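Local coordinates for penaeus monodon metallodensovirus major capsid protein (Penaeus monodon metallodensovirus, PDB 6WH7) that forms the major building block of a densovirus capsid, with sixty copies of the chain assembling into the closed shell, at residues A[61-66]-A[294-299]; A[91-96]-A[104-109]. All coordinates share one frame; numbering follows the deposited sequence.

Interaction 1: A[61-66]-A[294-299]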
# COMPACT_ATOMS: atom_id res chain seq x y z
N ARG A 61 31.76 -39.38 -69.43
CA ARG A 61 30.79 -40.46 -69.37
C ARG A 61 29.90 -40.43 -70.60
O ARG A 61 29.38 -39.38 -70.98
CB ARG A 61 29.96 -40.36 -68.11
CG ARG A 61 30.78 -40.65 -66.89
CD ARG A 61 30.03 -40.40 -65.61
NE ARG A 61 30.87 -40.74 -64.47
CZ ARG A 61 31.81 -39.94 -63.99
NH1 ARG A 61 32.04 -38.76 -64.54
NH2 ARG A 61 32.54 -40.32 -62.95
N THR A 62 29.74 -41.58 -71.22
CA THR A 62 28.84 -41.75 -72.34
C THR A 62 28.09 -43.06 -72.16
O THR A 62 28.39 -43.86 -71.28
CB THR A 62 29.56 -41.75 -73.68
OG1 THR A 62 28.60 -41.73 -74.74
CG2 THR A 62 30.41 -42.99 -73.83
N ALA A 63 27.08 -43.26 -72.99
CA ALA A 63 26.36 -44.51 -73.01
C ALA A 63 26.11 -44.91 -74.45
O ALA A 63 26.29 -44.12 -75.38
CB ALA A 63 25.04 -44.43 -72.24
N ILE A 64 25.72 -46.16 -74.63
CA ILE A 64 25.19 -46.66 -75.89
C ILE A 64 23.86 -47.30 -75.56
O ILE A 64 23.80 -48.32 -74.87
CB ILE A 64 26.13 -47.66 -76.56
CG1 ILE A 64 27.40 -46.96 -77.01
CG2 ILE A 64 25.44 -48.33 -77.72
CD1 ILE A 64 28.47 -47.89 -77.48
N LYS A 65 22.78 -46.71 -76.05
CA LYS A 65 21.43 -47.21 -75.84
C LYS A 65 20.93 -47.76 -77.16
O LYS A 65 20.94 -47.06 -78.17
CB LYS A 65 20.52 -46.11 -75.31
CG LYS A 65 20.92 -45.64 -73.94
CD LYS A 65 20.21 -44.37 -73.54
CE LYS A 65 18.73 -44.59 -73.41
NZ LYS A 65 18.04 -43.34 -72.99
N LEU A 66 20.51 -49.02 -77.16
CA LEU A 66 20.01 -49.68 -78.35
C LEU A 66 18.69 -50.35 -78.03
O LEU A 66 18.52 -50.92 -76.95
CB LEU A 66 21.00 -50.70 -78.88
CG LEU A 66 22.31 -50.18 -79.45
CD1 LEU A 66 23.22 -51.33 -79.74
CD2 LEU A 66 22.02 -49.42 -80.71
N GLU A 294 15.53 -53.10 -74.73
CA GLU A 294 16.32 -51.89 -74.64
C GLU A 294 17.53 -52.16 -73.77
O GLU A 294 17.39 -52.42 -72.58
CB GLU A 294 15.51 -50.73 -74.06
CG GLU A 294 14.50 -50.14 -75.00
CD GLU A 294 13.72 -49.03 -74.35
OE1 GLU A 294 13.76 -48.92 -73.11
OE2 GLU A 294 13.08 -48.24 -75.08
N THR A 295 18.71 -52.09 -74.36
CA THR A 295 19.95 -52.26 -73.63
C THR A 295 20.64 -50.91 -73.49
O THR A 295 20.50 -50.03 -74.34
CB THR A 295 20.88 -53.25 -74.33
OG1 THR A 295 21.21 -52.76 -75.63
CG2 THR A 295 20.22 -54.58 -74.46
N GLU A 296 21.36 -50.75 -72.39
CA GLU A 296 22.18 -49.57 -72.19
C GLU A 296 23.49 -49.97 -71.54
O GLU A 296 23.49 -50.71 -70.55
CB GLU A 296 21.47 -48.53 -71.33
CG GLU A 296 22.27 -47.28 -71.12
CD GLU A 296 21.54 -46.27 -70.27
OE1 GLU A 296 20.42 -46.57 -69.82
OE2 GLU A 296 22.09 -45.17 -70.04
N ILE A 297 24.59 -49.50 -72.10
CA ILE A 297 25.91 -49.64 -71.49
C ILE A 297 26.49 -48.24 -71.34
O ILE A 297 26.51 -47.47 -72.29
CB ILE A 297 26.83 -50.55 -72.32
CG1 ILE A 297 28.17 -50.72 -71.62
CG2 ILE A 297 26.98 -50.04 -73.74
CD1 ILE A 297 28.99 -51.82 -72.19
N GLU A 298 26.93 -47.92 -70.13
CA GLU A 298 27.40 -46.58 -69.80
C GLU A 298 28.91 -46.60 -69.74
O GLU A 298 29.48 -47.18 -68.81
CB GLU A 298 26.82 -46.12 -68.47
CG GLU A 298 25.33 -45.97 -68.45
CD GLU A 298 24.82 -45.55 -67.09
OE1 GLU A 298 25.63 -45.53 -66.14
OE2 GLU A 298 23.62 -45.24 -66.96
N PHE A 299 29.57 -45.95 -70.68
CA PHE A 299 31.02 -45.93 -70.68
C PHE A 299 31.58 -44.69 -70.00
O PHE A 299 31.00 -43.61 -70.09
CB PHE A 299 31.57 -46.00 -72.10
CG PHE A 299 31.41 -47.33 -72.74
CD1 PHE A 299 32.37 -48.30 -72.57
CD2 PHE A 299 30.32 -47.60 -73.53
CE1 PHE A 299 32.24 -49.51 -73.17
CE2 PHE A 299 30.19 -48.82 -74.12
CZ PHE A 299 31.15 -49.77 -73.95
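T62, I64 and L66 pair with F299, I297 and T295 as two neighbouring antiparallel strands. The short axes come within 4.3 Å, and their directions differ by 161°. These three are hydrogen-bonded pairs. N-H...O bonds run both ways at I64/I297 and L66/T295. In the middle pair, I64 N donates to I297 O over 2.8 Å, and I297 N returns a bond to I64 O over 3.1 Å. At the T62/F299 pair, T62 N donates to F299 O, and the return bond is doubtful. A63 with E298 and K65 with E296 are non-hydrogen-bonded pairs, where CA-H groups approach carbonyl oxygens.

The two sheet faces differ. T62, I64, L66, T295, I297 and F299 form the mainly apolar face, where T295 OG1 is bonded to R184. I64 CB lies 3.8 Å from I297 CG2. CG1 of I297 is anti to the backbone N (chi1 -177°), which puts CG2 between that N and the carbonyl carbon. I64 CD1 reaches F299 CE2 at 3.9 Å, meeting the ring obliquely. T62 CG2 packs on F299 CB at 3.7 Å. The other face carries A63, K65, E296 and E298. K65 and E296 lie side by side and point the same way, with their CG atoms 3.5 Å apart. Their charges do not meet: K65 NZ is 5.1 Å from E296 OE1 and bonds instead to D51 O of the second subunit.

Helices 88-92 and 108-113 pack on the mainly apolar face. Along its other edge strand 287-302 pairs with strand 118-135. This order matches the B-I-D part of the BIDG sheet in the parvovirus jelly roll, with 61-66 probably on strand B and 294-299 on strand I.

Interaction 2: A[91-96]-A[104-109]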
# COMPACT_ATOMS: atom_id res chain seq x y z
N TYR A 91 25.53 -55.19 -75.66
CA TYR A 91 25.09 -53.83 -75.38
C TYR A 91 25.52 -52.80 -76.41
O TYR A 91 24.73 -51.95 -76.82
CB TYR A 91 25.60 -53.43 -74.01
CG TYR A 91 25.06 -54.30 -72.93
CD1 TYR A 91 23.86 -54.00 -72.32
CD2 TYR A 91 25.73 -55.45 -72.55
CE1 TYR A 91 23.36 -54.80 -71.34
CE2 TYR A 91 25.23 -56.25 -71.57
CZ TYR A 91 24.05 -55.92 -70.97
OH TYR A 91 23.54 -56.72 -69.98
N CYS A 92 26.78 -52.83 -76.82
CA CYS A 92 27.36 -51.78 -77.64
C CYS A 92 27.42 -52.13 -79.11
O CYS A 92 27.97 -51.36 -79.90
CB CYS A 92 28.74 -51.41 -77.10
SG CYS A 92 29.78 -52.78 -76.69
N GLU A 93 26.87 -53.27 -79.50
CA GLU A 93 26.91 -53.72 -80.88
C GLU A 93 25.55 -54.29 -81.23
O GLU A 93 25.01 -55.10 -80.47
CB GLU A 93 28.02 -54.74 -81.07
CG GLU A 93 28.13 -55.35 -82.41
CD GLU A 93 29.41 -56.11 -82.55
OE1 GLU A 93 30.22 -56.06 -81.61
OE2 GLU A 93 29.61 -56.78 -83.59
N TYR A 94 24.98 -53.87 -82.35
CA TYR A 94 23.58 -54.13 -82.63
C TYR A 94 23.52 -55.29 -83.60
O TYR A 94 23.64 -55.11 -84.81
CB TYR A 94 22.94 -52.87 -83.20
CG TYR A 94 21.45 -52.89 -83.38
CD1 TYR A 94 20.61 -52.76 -82.30
CD2 TYR A 94 20.88 -52.99 -84.64
CE1 TYR A 94 19.25 -52.75 -82.45
CE2 TYR A 94 19.52 -52.99 -84.80
CZ TYR A 94 18.71 -52.87 -83.69
OH TYR A 94 17.35 -52.86 -83.83
N ASN A 95 23.23 -56.48 -83.09
CA ASN A 95 23.19 -57.69 -83.89
C ASN A 95 21.73 -58.11 -83.95
O ASN A 95 21.23 -58.74 -83.02
CB ASN A 95 24.06 -58.77 -83.29
CG ASN A 95 25.53 -58.43 -83.33
OD1 ASN A 95 26.21 -58.45 -82.31
ND2 ASN A 95 26.04 -58.16 -84.51
N THR A 96 21.08 -57.81 -85.06
CA THR A 96 19.67 -58.07 -85.21
C THR A 96 19.39 -58.22 -86.69
O THR A 96 19.98 -57.51 -87.50
CB THR A 96 18.82 -56.93 -84.63
OG1 THR A 96 19.16 -56.74 -83.25
CG2 THR A 96 17.36 -57.26 -84.73
N ASN A 104 29.25 -53.39 -90.44
CA ASN A 104 29.70 -52.88 -89.16
C ASN A 104 28.48 -52.43 -88.37
O ASN A 104 27.85 -51.43 -88.69
CB ASN A 104 30.67 -51.72 -89.38
CG ASN A 104 31.29 -51.21 -88.10
OD1 ASN A 104 30.78 -51.43 -87.01
ND2 ASN A 104 32.40 -50.50 -88.23
N VAL A 105 28.18 -53.16 -87.29
CA VAL A 105 27.03 -52.89 -86.45
C VAL A 105 27.40 -52.15 -85.18
O VAL A 105 26.54 -51.95 -84.32
CB VAL A 105 26.28 -54.19 -86.14
CG1 VAL A 105 25.60 -54.66 -87.38
CG2 VAL A 105 27.24 -55.24 -85.69
N HIS A 106 28.66 -51.78 -85.02
CA HIS A 106 29.10 -51.07 -83.83
C HIS A 106 28.47 -49.69 -83.78
O HIS A 106 28.29 -49.04 -84.81
CB HIS A 106 30.61 -50.97 -83.82
CG HIS A 106 31.29 -52.30 -83.81
ND1 HIS A 106 31.43 -53.06 -82.66
CD2 HIS A 106 31.82 -53.04 -84.81
CE1 HIS A 106 32.05 -54.18 -82.96
NE2 HIS A 106 32.29 -54.20 -84.25
N HIS A 107 28.14 -49.25 -82.58
CA HIS A 107 27.63 -47.90 -82.41
C HIS A 107 28.78 -46.92 -82.58
O HIS A 107 29.94 -47.24 -82.31
CB HIS A 107 26.99 -47.76 -81.04
CG HIS A 107 26.17 -46.53 -80.88
ND1 HIS A 107 26.72 -45.30 -80.57
CD2 HIS A 107 24.83 -46.33 -80.97
CE1 HIS A 107 25.76 -44.40 -80.49
NE2 HIS A 107 24.61 -45.00 -80.73
N LYS A 108 28.46 -45.72 -83.05
CA LYS A 108 29.53 -44.78 -83.35
C LYS A 108 30.16 -44.20 -82.10
O LYS A 108 31.32 -43.78 -82.15
CB LYS A 108 29.03 -43.65 -84.24
CG LYS A 108 28.66 -44.11 -85.61
CD LYS A 108 28.38 -42.96 -86.52
CE LYS A 108 29.66 -42.25 -86.83
NZ LYS A 108 30.60 -43.10 -87.58
N ASN A 109 29.44 -44.16 -80.98
CA ASN A 109 30.07 -43.74 -79.74
C ASN A 109 31.16 -44.70 -79.31
O ASN A 109 32.10 -44.30 -78.63
CB ASN A 109 29.04 -43.60 -78.62
CG ASN A 109 28.28 -42.32 -78.72
OD1 ASN A 109 28.73 -41.36 -79.33
ND2 ASN A 109 27.12 -42.28 -78.09
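The V105 side chain packs on the carbonyl of Y94 and on the side chains of E93 and N95. This is the tightly packed part of the contact: V105 is buried, and its CB points toward 91-96. CG2 of V105 meets two side chains, with E93 CG at 3.4 Å and N95 ND2 also at 3.4 Å. V105 and N95 cross at about a right angle. Next to them, Y94 N donates to V105 O over 3.2 Å.

E93 and H106 lie side by side and point the same way. CG of E93 is anti to the backbone N (chi1 176°) and lies over one face of the H106 ring. The carboxylate lies beside the imidazole, turned 49° from the ring plane, and touches it at CE1. Its oxygens are bonded to other residues: OE1 to Y234 OH, and OE2 to R89 in a salt bridge. H106 ND1 has a weak bond to the same Y234 hydroxyl.

The contact is looser at C92, where H107 N makes only a weak bond to C92 O at 3.4 Å. Its open side is marked by H106, which is partly exposed. N104 OD1 accepts from H106 N at 2.9 Å, forming an Asx turn, and also bonds N312 ND2 of the second subunit.

H107 is the N-cap of helix 108-113, and its ND1 accepts from N109 N at 3.0 Å. The contact joins the loop after helix 88-92 to the residues leading into helix 108-113, with helix 99-102 in the loop between. C92 and H107 pack on I64 of strand 59-75, and Y94 packs on L66.

Interaction 2 is nested in the chain loop closed by interaction 1, and their centres are 11 Å apart. Both are largely buried; interaction 1 has its more open side at R61 and the charged face, interaction 2 at H106. They touch directly: I64 packs on C92, L66 on the Y91 carbonyl, and I297 on Y91. Segments 91-96 and 104-109 pack against part of the mainly apolar face of the strand pair. Regular backbone bonds hold interaction 1 together. Interaction 2 has one ordinary and one weak backbone bond across it, and relies more on valine packing and a glutamate lying beside a histidine. Both also touch the second subunit, where N109 OD1 bonds W304 N.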